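Local coordinates for protein transcriptional repressor PagR (Bacillus anthracis, PDB 2ZKZ) that represses transcription of the pagA and atxA genes as a dimeric, DNA-binding winged-helix regulator of the ArsR family, at residues 33-37 against 88-93; 41-47 against 78-82. All blocks are in the same frame, centred on the assembly; numbering follows the deposited sequence.

Interaction 1. Residues 33-37 against 88-93; sequences VNELY and VEGIIK
This is a helix-helix packing contact in the body of the domain, between helix 27-39 and the C-terminal helix 86-95. Both segments are regular alpha helix. Tyr-37 N donates to Val-33 O at 2.9 Å, and Ile-92 N donates to Val-88 O at 3.0 Å. The two short axes approach to 9.9 Å and run nearly at right angles, with a signed crossing angle of -104°. In CA register, Asn-34 faces Ile-92 (6.2 Å) and Tyr-37 faces Glu-89 (6.9 Å). The buried surface is 316 Å².

The centre is apolar. Ile-92 (chi1 t, chi2 p) points toward helix 27-39. Its CG1 lies 3.6 Å from Val-33 CG1 and 3.7 Å from Asn-34 CA. Its CG2 is 4.0 Å from Tyr-37 CG. Val-33 CG1 also meets Val-88 CG1 at 3.7 Å. Both valines have chi1 t.

Tyr-37, with chi1 t, reaches across to the other helix. Its OH is 3.1 Å from Lys-93 CD, so it meets the aliphatic part of the lysine. Glu-89 OE2 lies at the ring edge, 4.1 Å from Tyr-37 CE1.

On the same chain, Val-88 also packs on Leu-20, and Ile-91 on Leu-21 and Met-24, all of helix 14-24. This packing of the C-terminal helix against the helical core fits the winged helix-turn-helix fold of ArsR-type repressors.

Interaction 2. Residues 41-47 against 78-82; sequences ALNVTQI and EIYYS
Backbone hydrogen bonds join the short, weakly bonded strand 42-43 to strand 78-82. The strands are antiparallel, and Leu-42 and Tyr-81 form a hydrogen-bonded pair (CA-CA 5.4 Å). Leu-42 N donates to Tyr-81 O at 3.2 Å, and Tyr-81 N donates to Leu-42 O at 2.8 Å. A CA-H...O contact, Ala-41 CA to Tyr-81 O at 3.4 Å, adds to the pairing. At Asn-43 and Tyr-80 the CA atoms are 4.0 Å apart. The chain then turns into helix 44-51, with Asn-43 at the N-cap position. Ile-47 N donates to Asn-43 O at 3.1 Å.

The apolar contacts centre on Tyr-81 (chi1 m). Its side chain and that of Leu-42 lie on the same face of the sheet. Val-44 CG2 sits at the ring edge, 4.1 Å from Tyr-81 CE2. Ile-47 CD1 is 4.4 Å from Tyr-81 CD2. Val-44, Ile-47 and Tyr-81 all touch Leu-62 of helix 55-65. Tyr-80, with chi1 p, packs separately: its CD2 is 3.6 Å from Ala-41 CB.

Polar contacts lie at the start of the helix. Asn-43 N donates to Gln-46 OE1 at 2.8 Å. One water links Val-44 N (3.0 Å) to Ile-79 O (2.6 Å). A second donates to Gln-46 OE1 (3.0 Å) and Glu-78 OE1 (2.5 Å).

Direct backbone pairing thus gives way to water bridges where the helix begins. One backbone pair, at Leu-42 just before the predicted helix-turn-helix motif, joins strand 42-43 to wing strand 78-82. The water bridges and the apolar contacts of Val-44 and Ile-47 with Tyr-81 reach the motif itself.

Overall arrangement
Interactions 1 and 2 lie about 15 Å apart, centre to centre, and meet through helix 27-39. Leu-36 and Glu-35 belong to segment 33-37 but make no contact with 88-93; they meet the sheet instead. Leu-36 CD2 is 3.2 Å from Tyr-81 O and 3.7 Å from Leu-42 CB. Glu-35 O is 3.9 Å from Leu-42 CD1. Chain order links the contacts too: helix 27-39 leads into strand 42-43, and strand 78-82 leads into helix 86-95. Interaction 1 therefore brackets interaction 2 in sequence. It packs the helical body, while interaction 2 joins the wing to the predicted DNA-binding motif, residues 43-62.

Interaction 1. Residues 33-37 against 88-93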
ATOM      1  N   VAL A  33      -0.348  -1.528  12.532  1.00 24.20           N
ATOM      2  CA  VAL A  33      -1.582  -2.074  11.976  1.00 24.70           C
ATOM      3  C   VAL A  33      -1.715  -3.565  12.275  1.00 24.37           C
ATOM      4  O   VAL A  33      -2.797  -4.043  12.635  1.00 24.31           O
ATOM      5  CB  VAL A  33      -1.661  -1.853  10.447  1.00 23.74           C
ATOM      6  CG1 VAL A  33      -2.916  -2.517   9.890  1.00 25.14           C
ATOM      7  CG2 VAL A  33      -1.668  -0.367  10.144  1.00 22.96           C
ATOM      8  N   ASN A  34      -0.624  -4.308  12.118  1.00 24.85           N
ATOM      9  CA  ASN A  34      -0.651  -5.744  12.395  1.00 26.86           C
ATOM     10  C   ASN A  34      -1.056  -5.990  13.859  1.00 27.26           C
ATOM     11  O   ASN A  34      -1.875  -6.858  14.155  1.00 26.25           O
ATOM     12  CB  ASN A  34       0.727  -6.362  12.144  1.00 30.36           C
ATOM     13  CG  ASN A  34       0.694  -7.879  12.182  1.00 34.61           C
ATOM     14  OD1 ASN A  34       1.464  -8.515  12.903  1.00 36.96           O
ATOM     15  ND2 ASN A  34      -0.203  -8.466  11.401  1.00 35.69           N
ATOM     16  N   GLU A  35      -0.475  -5.216  14.770  1.00 27.00           N
ATOM     17  CA  GLU A  35      -0.784  -5.359  16.192  1.00 29.05           C
ATOM     18  C   GLU A  35      -2.255  -5.072  16.494  1.00 28.78           C
ATOM     19  O   GLU A  35      -2.877  -5.771  17.299  1.00 28.80           O
ATOM     20  CB  GLU A  35       0.100  -4.432  17.025  1.00 29.12           C
ATOM     21  CG  GLU A  35       1.564  -4.827  17.081  1.00 31.34           C
ATOM     22  CD  GLU A  35       1.784  -6.222  17.638  1.00 35.69           C
ATOM     23  OE1 GLU A  35       1.065  -6.623  18.577  1.00 36.90           O
ATOM     24  OE2 GLU A  35       2.695  -6.917  17.147  1.00 37.90           O
ATOM     25  N   LEU A  36      -2.808  -4.038  15.868  1.00 26.73           N
ATOM     26  CA  LEU A  36      -4.208  -3.696  16.077  1.00 28.14           C
ATOM     27  C   LEU A  36      -5.101  -4.775  15.481  1.00 31.09           C
ATOM     28  O   LEU A  36      -6.204  -5.017  15.957  1.00 31.54           O
ATOM     29  CB  LEU A  36      -4.528  -2.339  15.449  1.00 27.38           C
ATOM     30  CG  LEU A  36      -3.974  -1.162  16.252  1.00 28.68           C
ATOM     31  CD1 LEU A  36      -4.135   0.145  15.474  1.00 28.65           C
ATOM     32  CD2 LEU A  36      -4.706  -1.096  17.589  1.00 28.02           C
ATOM     33  N   TYR A  37      -4.612  -5.422  14.432  1.00 31.42           N
ATOM     34  CA  TYR A  37      -5.357  -6.490  13.790  1.00 33.84           C
ATOM     35  C   TYR A  37      -5.441  -7.670  14.759  1.00 33.57           C
ATOM     36  O   TYR A  37      -6.482  -8.317  14.883  1.00 34.29           O
ATOM     37  CB  TYR A  37      -4.650  -6.907  12.494  1.00 34.02           C
ATOM     38  CG  TYR A  37      -5.081  -8.246  11.952  1.00 37.34           C
ATOM     39  CD1 TYR A  37      -6.393  -8.469  11.541  1.00 37.50           C
ATOM     40  CD2 TYR A  37      -4.176  -9.304  11.875  1.00 39.87           C
ATOM     41  CE1 TYR A  37      -6.796  -9.713  11.071  1.00 40.01           C
ATOM     42  CE2 TYR A  37      -4.567 -10.553  11.407  1.00 42.22           C
ATOM     43  CZ  TYR A  37      -5.875 -10.749  11.008  1.00 42.22           C
ATOM     44  OH  TYR A  37      -6.260 -11.988  10.553  1.00 46.82           O
ATOM     45  N   VAL A  88      -7.938  -1.630   4.953  1.00 28.40           N
ATOM     46  CA  VAL A  88      -6.754  -1.726   5.799  1.00 27.72           C
ATOM     47  C   VAL A  88      -6.624  -3.131   6.367  1.00 27.17           C
ATOM     48  O   VAL A  88      -5.552  -3.730   6.318  1.00 25.15           O
ATOM     49  CB  VAL A  88      -6.805  -0.715   6.967  1.00 25.20           C
ATOM     50  CG1 VAL A  88      -5.603  -0.917   7.882  1.00 26.92           C
ATOM     51  CG2 VAL A  88      -6.821   0.697   6.418  1.00 24.58           C
ATOM     52  N   GLU A  89      -7.716  -3.661   6.906  1.00 30.47           N
ATOM     53  CA  GLU A  89      -7.681  -5.012   7.465  1.00 33.31           C
ATOM     54  C   GLU A  89      -7.343  -6.016   6.370  1.00 31.77           C
ATOM     55  O   GLU A  89      -6.532  -6.919   6.569  1.00 29.37           O
ATOM     56  CB  GLU A  89      -9.032  -5.383   8.092  1.00 37.04           C
ATOM     57  CG  GLU A  89      -9.061  -6.804   8.639  1.00 43.70           C
ATOM     58  CD  GLU A  89     -10.363  -7.143   9.344  1.00 49.41           C
ATOM     59  OE1 GLU A  89     -11.439  -6.956   8.733  1.00 52.49           O
ATOM     60  OE2 GLU A  89     -10.310  -7.604  10.507  1.00 50.02           O
ATOM     61  N   GLY A  90      -7.966  -5.842   5.207  1.00 32.50           N
ATOM     62  CA  GLY A  90      -7.712  -6.741   4.095  1.00 29.96           C
ATOM     63  C   GLY A  90      -6.251  -6.750   3.674  1.00 29.55           C
ATOM     64  O   GLY A  90      -5.683  -7.806   3.406  1.00 28.83           O
ATOM     65  N   ILE A  91      -5.636  -5.573   3.629  1.00 29.10           N
ATOM     66  CA  ILE A  91      -4.245  -5.454   3.220  1.00 27.06           C
ATOM     67  C   ILE A  91      -3.279  -6.039   4.229  1.00 29.15           C
ATOM     68  O   ILE A  91      -2.332  -6.733   3.856  1.00 27.38           O
ATOM     69  CB  ILE A  91      -3.841  -3.977   2.968  1.00 27.39           C
ATOM     70  CG1 ILE A  91      -4.607  -3.416   1.769  1.00 27.57           C
ATOM     71  CG2 ILE A  91      -2.340  -3.887   2.703  1.00 25.23           C
ATOM     72  CD1 ILE A  91      -4.453  -1.912   1.589  1.00 27.08           C
ATOM     73  N   ILE A  92      -3.508  -5.768   5.512  1.00 29.51           N
ATOM     74  CA  ILE A  92      -2.599  -6.281   6.518  1.00 32.83           C
ATOM     75  C   ILE A  92      -2.638  -7.805   6.566  1.00 34.56           C
ATOM     76  O   ILE A  92      -1.618  -8.440   6.816  1.00 36.31           O
ATOM     77  CB  ILE A  92      -2.891  -5.676   7.924  1.00 31.80           C
ATOM     78  CG1 ILE A  92      -1.624  -5.744   8.779  1.00 32.34           C
ATOM     79  CG2 ILE A  92      -4.028  -6.414   8.604  1.00 32.58           C
ATOM     80  CD1 ILE A  92      -0.460  -4.924   8.211  1.00 34.82           C
ATOM     81  N   LYS A  93      -3.803  -8.395   6.319  1.00 37.95           N
ATOM     82  CA  LYS A  93      -3.909  -9.853   6.320  1.00 41.28           C
ATOM     83  C   LYS A  93      -3.094 -10.431   5.167  1.00 42.87           C
ATOM     84  O   LYS A  93      -2.340 -11.386   5.345  1.00 43.78           O
ATOM     85  CB  LYS A  93      -5.364 -10.299   6.173  1.00 42.26           C
ATOM     86  CG  LYS A  93      -6.252  -9.942   7.344  1.00 45.09           C
ATOM     87  CD  LYS A  93      -7.136 -11.124   7.736  1.00 49.74           C
ATOM     88  CE  LYS A  93      -7.981 -11.623   6.570  1.00 50.03           C
ATOM     89  NZ  LYS A  93      -8.810 -12.804   6.954  1.00 52.53           N
TER

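Interaction 2. Residues 41-47 against 78-82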
ATOM      1  N   ALA A  41      -7.809  -3.568  19.892  1.00 28.05           N
ATOM      2  CA  ALA A  41      -7.834  -2.247  20.514  1.00 27.94           C
ATOM      3  C   ALA A  41      -6.585  -2.045  21.347  1.00 26.95           C
ATOM      4  O   ALA A  41      -6.255  -2.888  22.179  1.00 29.17           O
ATOM      5  CB  ALA A  41      -9.078  -2.105  21.392  1.00 27.28           C
ATOM      6  N   LEU A  42      -5.897  -0.926  21.130  1.00 25.10           N
ATOM      7  CA  LEU A  42      -4.669  -0.631  21.865  1.00 26.24           C
ATOM      8  C   LEU A  42      -4.480   0.864  22.101  1.00 25.89           C
ATOM      9  O   LEU A  42      -4.709   1.675  21.197  1.00 24.12           O
ATOM     10  CB  LEU A  42      -3.450  -1.149  21.094  1.00 25.84           C
ATOM     11  CG  LEU A  42      -3.286  -2.656  20.882  1.00 27.79           C
ATOM     12  CD1 LEU A  42      -2.159  -2.903  19.869  1.00 28.89           C
ATOM     13  CD2 LEU A  42      -2.978  -3.340  22.215  1.00 28.33           C
ATOM     14  N   ASN A  43      -4.070   1.230  23.313  1.00 25.32           N
ATOM     15  CA  ASN A  43      -3.819   2.635  23.593  1.00 27.49           C
ATOM     16  C   ASN A  43      -2.347   2.888  23.281  1.00 27.49           C
ATOM     17  O   ASN A  43      -1.598   1.949  22.986  1.00 25.43           O
ATOM     18  CB  ASN A  43      -4.178   3.005  25.051  1.00 28.77           C
ATOM     19  CG  ASN A  43      -3.445   2.169  26.092  1.00 30.80           C
ATOM     20  OD1 ASN A  43      -4.014   1.831  27.141  1.00 33.51           O
ATOM     21  ND2 ASN A  43      -2.189   1.857  25.833  1.00 27.90           N
ATOM     22  N   VAL A  44      -1.940   4.151  23.322  1.00 28.56           N
ATOM     23  CA  VAL A  44      -0.567   4.524  23.014  1.00 29.37           C
ATOM     24  C   VAL A  44       0.480   3.785  23.844  1.00 30.70           C
ATOM     25  O   VAL A  44       1.489   3.309  23.308  1.00 29.03           O
ATOM     26  CB  VAL A  44      -0.371   6.052  23.185  1.00 32.11           C
ATOM     27  CG1 VAL A  44       1.056   6.446  22.825  1.00 31.57           C
ATOM     28  CG2 VAL A  44      -1.360   6.798  22.295  1.00 34.08           C
ATOM     29  N   THR A  45       0.241   3.670  25.146  1.00 29.30           N
ATOM     30  CA  THR A  45       1.191   2.999  26.023  1.00 30.24           C
ATOM     31  C   THR A  45       1.393   1.533  25.642  1.00 30.57           C
ATOM     32  O   THR A  45       2.515   1.035  25.667  1.00 28.49           O
ATOM     33  CB  THR A  45       0.743   3.098  27.494  1.00 32.06           C
ATOM     34  OG1 THR A  45       0.583   4.480  27.845  1.00 32.15           O
ATOM     35  CG2 THR A  45       1.785   2.471  28.411  1.00 33.51           C
ATOM     36  N   GLN A  46       0.307   0.847  25.293  1.00 29.18           N
ATOM     37  CA  GLN A  46       0.390  -0.549  24.880  1.00 29.81           C
ATOM     38  C   GLN A  46       1.182  -0.656  23.578  1.00 29.62           C
ATOM     39  O   GLN A  46       1.927  -1.611  23.367  1.00 30.93           O
ATOM     40  CB  GLN A  46      -1.007  -1.127  24.667  1.00 29.19           C
ATOM     41  CG  GLN A  46      -1.808  -1.321  25.947  1.00 29.83           C
ATOM     42  CD  GLN A  46      -3.242  -1.708  25.672  1.00 29.18           C
ATOM     43  OE1 GLN A  46      -3.995  -0.943  25.072  1.00 30.31           O
ATOM     44  NE2 GLN A  46      -3.630  -2.904  26.107  1.00 30.73           N
ATOM     45  N   ILE A  47       1.010   0.330  22.707  1.00 29.32           N
ATOM     46  CA  ILE A  47       1.707   0.354  21.426  1.00 30.17           C
ATOM     47  C   ILE A  47       3.193   0.640  21.626  1.00 31.35           C
ATOM     48  O   ILE A  47       4.048  -0.004  21.024  1.00 31.51           O
ATOM     49  CB  ILE A  47       1.096   1.424  20.488  1.00 27.67           C
ATOM     50  CG1 ILE A  47      -0.331   1.013  20.105  1.00 25.93           C
ATOM     51  CG2 ILE A  47       1.968   1.588  19.247  1.00 29.01           C
ATOM     52  CD1 ILE A  47      -1.106   2.057  19.309  1.00 24.28           C
ATOM     53  N   GLU A  78      -9.633   6.779  28.687  1.00 30.24           N
ATOM     54  CA  GLU A  78      -8.803   6.109  27.698  1.00 30.92           C
ATOM     55  C   GLU A  78      -9.048   6.447  26.237  1.00 29.76           C
ATOM     56  O   GLU A  78     -10.186   6.556  25.779  1.00 29.33           O
ATOM     57  CB  GLU A  78      -8.894   4.584  27.860  1.00 30.62           C
ATOM     58  CG  GLU A  78      -7.855   3.840  27.009  1.00 34.81           C
ATOM     59  CD  GLU A  78      -7.993   2.324  27.032  1.00 37.18           C
ATOM     60  OE1 GLU A  78      -7.072   1.646  26.531  1.00 39.45           O
ATOM     61  OE2 GLU A  78      -9.012   1.804  27.529  1.00 36.72           O
ATOM     62  N   ILE A  79      -7.946   6.614  25.516  1.00 30.61           N
ATOM     63  CA  ILE A  79      -7.973   6.864  24.081  1.00 30.62           C
ATOM     64  C   ILE A  79      -7.297   5.622  23.508  1.00 29.63           C
ATOM     65  O   ILE A  79      -6.158   5.321  23.872  1.00 30.84           O
ATOM     66  CB  ILE A  79      -7.126   8.089  23.674  1.00 32.77           C
ATOM     67  CG1 ILE A  79      -7.801   9.386  24.129  1.00 35.68           C
ATOM     68  CG2 ILE A  79      -6.920   8.081  22.156  1.00 34.17           C
ATOM     69  CD1 ILE A  79      -9.117   9.674  23.426  1.00 38.79           C
ATOM     70  N   TYR A  80      -7.993   4.883  22.652  1.00 27.38           N
ATOM     71  CA  TYR A  80      -7.396   3.695  22.054  1.00 27.57           C
ATOM     72  C   TYR A  80      -7.651   3.668  20.552  1.00 26.83           C
ATOM     73  O   TYR A  80      -8.594   4.279  20.055  1.00 25.43           O
ATOM     74  CB  TYR A  80      -7.937   2.403  22.689  1.00 25.13           C
ATOM     75  CG  TYR A  80      -9.414   2.156  22.482  1.00 29.32           C
ATOM     76  CD1 TYR A  80     -10.361   2.710  23.343  1.00 28.43           C
ATOM     77  CD2 TYR A  80      -9.867   1.370  21.419  1.00 27.90           C
ATOM     78  CE1 TYR A  80     -11.721   2.489  23.154  1.00 30.41           C
ATOM     79  CE2 TYR A  80     -11.226   1.145  21.221  1.00 30.57           C
ATOM     80  CZ  TYR A  80     -12.144   1.707  22.094  1.00 31.44           C
ATOM     81  OH  TYR A  80     -13.483   1.489  21.904  1.00 33.49           O
ATOM     82  N   TYR A  81      -6.801   2.941  19.843  1.00 26.44           N
ATOM     83  CA  TYR A  81      -6.910   2.844  18.401  1.00 25.76           C
ATOM     84  C   TYR A  81      -7.445   1.511  17.929  1.00 25.61           C
ATOM     85  O   TYR A  81      -7.317   0.493  18.604  1.00 23.73           O
ATOM     86  CB  TYR A  81      -5.543   3.119  17.772  1.00 26.53           C
ATOM     87  CG  TYR A  81      -5.122   4.553  17.952  1.00 25.86           C
ATOM     88  CD1 TYR A  81      -5.486   5.523  17.019  1.00 26.10           C
ATOM     89  CD2 TYR A  81      -4.423   4.958  19.092  1.00 24.59           C
ATOM     90  CE1 TYR A  81      -5.174   6.862  17.214  1.00 28.24           C
ATOM     91  CE2 TYR A  81      -4.101   6.299  19.298  1.00 27.44           C
ATOM     92  CZ  TYR A  81      -4.487   7.245  18.350  1.00 30.30           C
ATOM     93  OH  TYR A  81      -4.205   8.572  18.544  1.00 34.22           O
ATOM     94  N   SER A  82      -8.058   1.536  16.753  1.00 25.70           N
ATOM     95  CA  SER A  82      -8.619   0.341  16.160  1.00 26.50           C
ATOM     96  C   SER A  82      -8.617   0.480  14.644  1.00 26.35           C
ATOM     97  O   SER A  82      -8.329   1.550  14.107  1.00 24.21           O
ATOM     98  CB  SER A  82     -10.054   0.140  16.650  1.00 27.71           C
ATOM     99  OG  SER A  82     -10.877   1.217  16.239  1.00 24.52           O
TER
HETATM  100  O   HOH W   1      -3.788   6.243  24.329  1.00 33.19           O
HETATM  101  O   HOH W   2      -6.906  -0.471  25.150  1.00 28.69           O